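Local coordinates for protein elongation factor G (Thermus thermophilus, PDB 2DY1) that binds GTP with a magnesium ion and probably acts as a GTPase that serves in the elongation phase of protein synthesis, at residues 313-318 against 322-327. Numbering follows the deposited sequence.
Sequences GDSLQS and QVRLPH
Leu-316 and Val-323 exchange two backbone hydrogen bonds in this antiparallel beta hairpin of elongation factor G domain 2, from Leu-316 N to Val-323 O at 2.9 Å and from Val-323 N to Leu-316 O at 2.7 Å. Toward the open end, Leu-325 N donates to Asp-314 O and Gly-313 N to Leu-325 O. Ser-315 and Arg-324 form the non-hydrogen-bonded pair between, their side chains on one face: Ser-315 OG rests 3.5 Å from Arg-324 CB. With CG anti to the backbone N (chi1 -169°) and the chain extended to NE, Arg-324 reaches past Ser-315 toward Gly-313 and lays one guanidinium face over Gly-313 CA. On the other face Leu-316 CD1 lies 4.3 Å from Leu-325 CD1, and Leu-362 of strand 361-363 packs on both Leu-316 and Val-323. Near the turn the amides of Gln-317 and Gln-322 stand almost perpendicular, 87° apart. A bend at chi2 (64°) turns the Gln-317 amide back so that NE2 donates to Ser-318 O, in the carbonyl plane on a lone pair. An alanine here would lack that amide, and Ser-318 O would probably be left without its NE2 donor. Ser-318 OG hydrogen-bonds to Ala-320 N and Gly-321 O within the turn. Ser-315 O accepts from Gln-364 NE2 and, weakly, from a water that also donates to Gln-322 OE1 at 2.7 Å.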
ATOM      1  N   GLY A 313      21.862 -21.461 -15.502  1.00 15.18           N
ATOM      2  CA  GLY A 313      21.430 -22.178 -16.691  1.00 16.26           C
ATOM      3  C   GLY A 313      20.069 -22.834 -16.539  1.00 18.58           C
ATOM      4  O   GLY A 313      19.480 -23.288 -17.524  1.00 17.86           O
ATOM      5  N   ASP A 314      19.562 -22.900 -15.311  1.00 16.02           N
ATOM      6  CA  ASP A 314      18.240 -23.483 -15.073  1.00 15.34           C
ATOM      7  C   ASP A 314      17.136 -22.557 -15.560  1.00 16.91           C
ATOM      8  O   ASP A 314      17.369 -21.377 -15.819  1.00 18.02           O
ATOM      9  CB  ASP A 314      18.035 -23.759 -13.583  1.00 14.47           C
ATOM     10  CG  ASP A 314      18.865 -24.917 -13.093  1.00 18.04           C
ATOM     11  OD1 ASP A 314      18.828 -25.204 -11.883  1.00 15.96           O
ATOM     12  OD2 ASP A 314      19.548 -25.555 -13.931  1.00 16.64           O
ATOM     13  N   SER A 315      15.941 -23.113 -15.694  1.00 14.69           N
ATOM     14  CA  SER A 315      14.766 -22.375 -16.138  1.00 16.33           C
ATOM     15  C   SER A 315      13.593 -22.632 -15.202  1.00 18.35           C
ATOM     16  O   SER A 315      13.519 -23.675 -14.550  1.00 17.60           O
ATOM     17  CB  SER A 315      14.342 -22.821 -17.549  1.00 16.42           C
ATOM     18  OG  SER A 315      15.231 -22.354 -18.533  1.00 19.85           O
ATOM     19  N   LEU A 316      12.669 -21.672 -15.153  1.00 14.99           N
ATOM     20  CA  LEU A 316      11.459 -21.786 -14.356  1.00 16.50           C
ATOM     21  C   LEU A 316      10.277 -21.528 -15.280  1.00 15.52           C
ATOM     22  O   LEU A 316      10.381 -20.726 -16.210  1.00 17.54           O
ATOM     23  CB  LEU A 316      11.444 -20.730 -13.250  1.00 17.50           C
ATOM     24  CG  LEU A 316      12.481 -20.891 -12.142  1.00 16.27           C
ATOM     25  CD1 LEU A 316      12.568 -19.620 -11.304  1.00 19.16           C
ATOM     26  CD2 LEU A 316      12.081 -22.085 -11.285  1.00 16.29           C
ATOM     27  N   GLN A 317       9.164 -22.211 -15.029  1.00 14.38           N
ATOM     28  CA  GLN A 317       7.956 -22.002 -15.816  1.00 13.61           C
ATOM     29  C   GLN A 317       7.266 -20.758 -15.246  1.00 17.34           C
ATOM     30  O   GLN A 317       7.458 -20.419 -14.089  1.00 15.40           O
ATOM     31  CB  GLN A 317       7.021 -23.207 -15.670  1.00 19.17           C
ATOM     32  CG  GLN A 317       5.796 -23.126 -16.553  1.00 34.62           C
ATOM     33  CD  GLN A 317       6.150 -23.141 -18.024  1.00 42.74           C
ATOM     34  OE1 GLN A 317       6.377 -24.204 -18.607  1.00 47.36           O
ATOM     35  NE2 GLN A 317       6.221 -21.960 -18.632  1.00 34.56           N
ATOM     36  N   SER A 318       6.470 -20.084 -16.065  1.00 16.63           N
ATOM     37  CA  SER A 318       5.732 -18.905 -15.613  1.00 15.95           C
ATOM     38  C   SER A 318       4.578 -18.745 -16.568  1.00 20.74           C
ATOM     39  O   SER A 318       4.552 -19.387 -17.628  1.00 20.00           O
ATOM     40  CB  SER A 318       6.584 -17.647 -15.666  1.00 17.73           C
ATOM     41  OG  SER A 318       6.583 -17.060 -16.961  1.00 19.86           O
ATOM     42  N   GLN A 322       8.746 -20.002 -20.347  1.00 27.94           N
ATOM     43  CA  GLN A 322       9.975 -20.329 -19.629  1.00 25.64           C
ATOM     44  C   GLN A 322      10.847 -19.120 -19.361  1.00 21.43           C
ATOM     45  O   GLN A 322      11.036 -18.256 -20.226  1.00 22.67           O
ATOM     46  CB  GLN A 322      10.788 -21.366 -20.412  1.00 31.44           C
ATOM     47  CG  GLN A 322      10.147 -22.745 -20.485  1.00 40.33           C
ATOM     48  CD  GLN A 322      10.003 -23.406 -19.125  1.00 46.72           C
ATOM     49  OE1 GLN A 322      10.982 -23.614 -18.410  1.00 50.79           O
ATOM     50  NE2 GLN A 322       8.775 -23.743 -18.763  1.00 56.82           N
ATOM     51  N   VAL A 323      11.376 -19.060 -18.144  1.00 16.93           N
ATOM     52  CA  VAL A 323      12.258 -17.991 -17.724  1.00 15.14           C
ATOM     53  C   VAL A 323      13.620 -18.617 -17.478  1.00 17.71           C
ATOM     54  O   VAL A 323      13.800 -19.331 -16.488  1.00 19.60           O
ATOM     55  CB  VAL A 323      11.759 -17.348 -16.411  1.00 18.35           C
ATOM     56  CG1 VAL A 323      12.755 -16.298 -15.913  1.00 20.22           C
ATOM     57  CG2 VAL A 323      10.385 -16.743 -16.641  1.00 23.64           C
ATOM     58  N   ARG A 324      14.581 -18.369 -18.367  1.00 17.41           N
ATOM     59  CA  ARG A 324      15.912 -18.931 -18.142  1.00 18.09           C
ATOM     60  C   ARG A 324      16.792 -17.989 -17.322  1.00 18.00           C
ATOM     61  O   ARG A 324      16.720 -16.758 -17.455  1.00 19.94           O
ATOM     62  CB  ARG A 324      16.618 -19.271 -19.461  1.00 24.32           C
ATOM     63  CG  ARG A 324      17.884 -20.099 -19.241  1.00 32.12           C
ATOM     64  CD  ARG A 324      18.354 -20.783 -20.512  1.00 37.59           C
ATOM     65  NE  ARG A 324      19.468 -21.696 -20.260  1.00 38.52           N
ATOM     66  CZ  ARG A 324      20.754 -21.357 -20.313  1.00 33.64           C
ATOM     67  NH1 ARG A 324      21.111 -20.115 -20.611  1.00 37.08           N
ATOM     68  NH2 ARG A 324      21.685 -22.268 -20.076  1.00 30.06           N
ATOM     69  N   LEU A 325      17.632 -18.586 -16.487  1.00 16.05           N
ATOM     70  CA  LEU A 325      18.534 -17.853 -15.593  1.00 16.85           C
ATOM     71  C   LEU A 325      19.965 -18.296 -15.851  1.00 16.01           C
ATOM     72  O   LEU A 325      20.522 -19.094 -15.113  1.00 16.44           O
ATOM     73  CB  LEU A 325      18.148 -18.147 -14.135  1.00 19.74           C
ATOM     74  CG  LEU A 325      16.727 -17.752 -13.701  1.00 20.78           C
ATOM     75  CD1 LEU A 325      16.475 -18.167 -12.257  1.00 27.04           C
ATOM     76  CD2 LEU A 325      16.546 -16.249 -13.854  1.00 20.50           C
ATOM     77  N   PRO A 326      20.581 -17.781 -16.926  1.00 17.24           N
ATOM     78  CA  PRO A 326      21.958 -18.164 -17.242  1.00 18.41           C
ATOM     79  C   PRO A 326      22.946 -17.789 -16.141  1.00 17.02           C
ATOM     80  O   PRO A 326      23.967 -18.461 -15.948  1.00 19.89           O
ATOM     81  CB  PRO A 326      22.215 -17.454 -18.578  1.00 21.12           C
ATOM     82  CG  PRO A 326      21.306 -16.272 -18.526  1.00 23.82           C
ATOM     83  CD  PRO A 326      20.044 -16.835 -17.915  1.00 21.74           C
ATOM     84  N   HIS A 327      22.627 -16.722 -15.416  1.00 16.53           N
ATOM     85  CA  HIS A 327      23.454 -16.280 -14.297  1.00 17.99           C
ATOM     86  C   HIS A 327      22.528 -16.044 -13.114  1.00 18.89           C
ATOM     87  O   HIS A 327      21.386 -15.597 -13.278  1.00 20.57           O
ATOM     88  CB  HIS A 327      24.184 -14.972 -14.625  1.00 17.51           C
ATOM     89  CG  HIS A 327      25.147 -15.087 -15.765  1.00 20.75           C
ATOM     90  ND1 HIS A 327      26.430 -15.568 -15.612  1.00 27.42           N
ATOM     91  CD2 HIS A 327      24.996 -14.830 -17.086  1.00 25.57           C
ATOM     92  CE1 HIS A 327      27.025 -15.609 -16.790  1.00 28.66           C
ATOM     93  NE2 HIS A 327      26.176 -15.169 -17.701  1.00 24.74           N
TER
HETATM   94  O   HOH W   1      11.161 -25.103 -16.225  1.00 33.67           O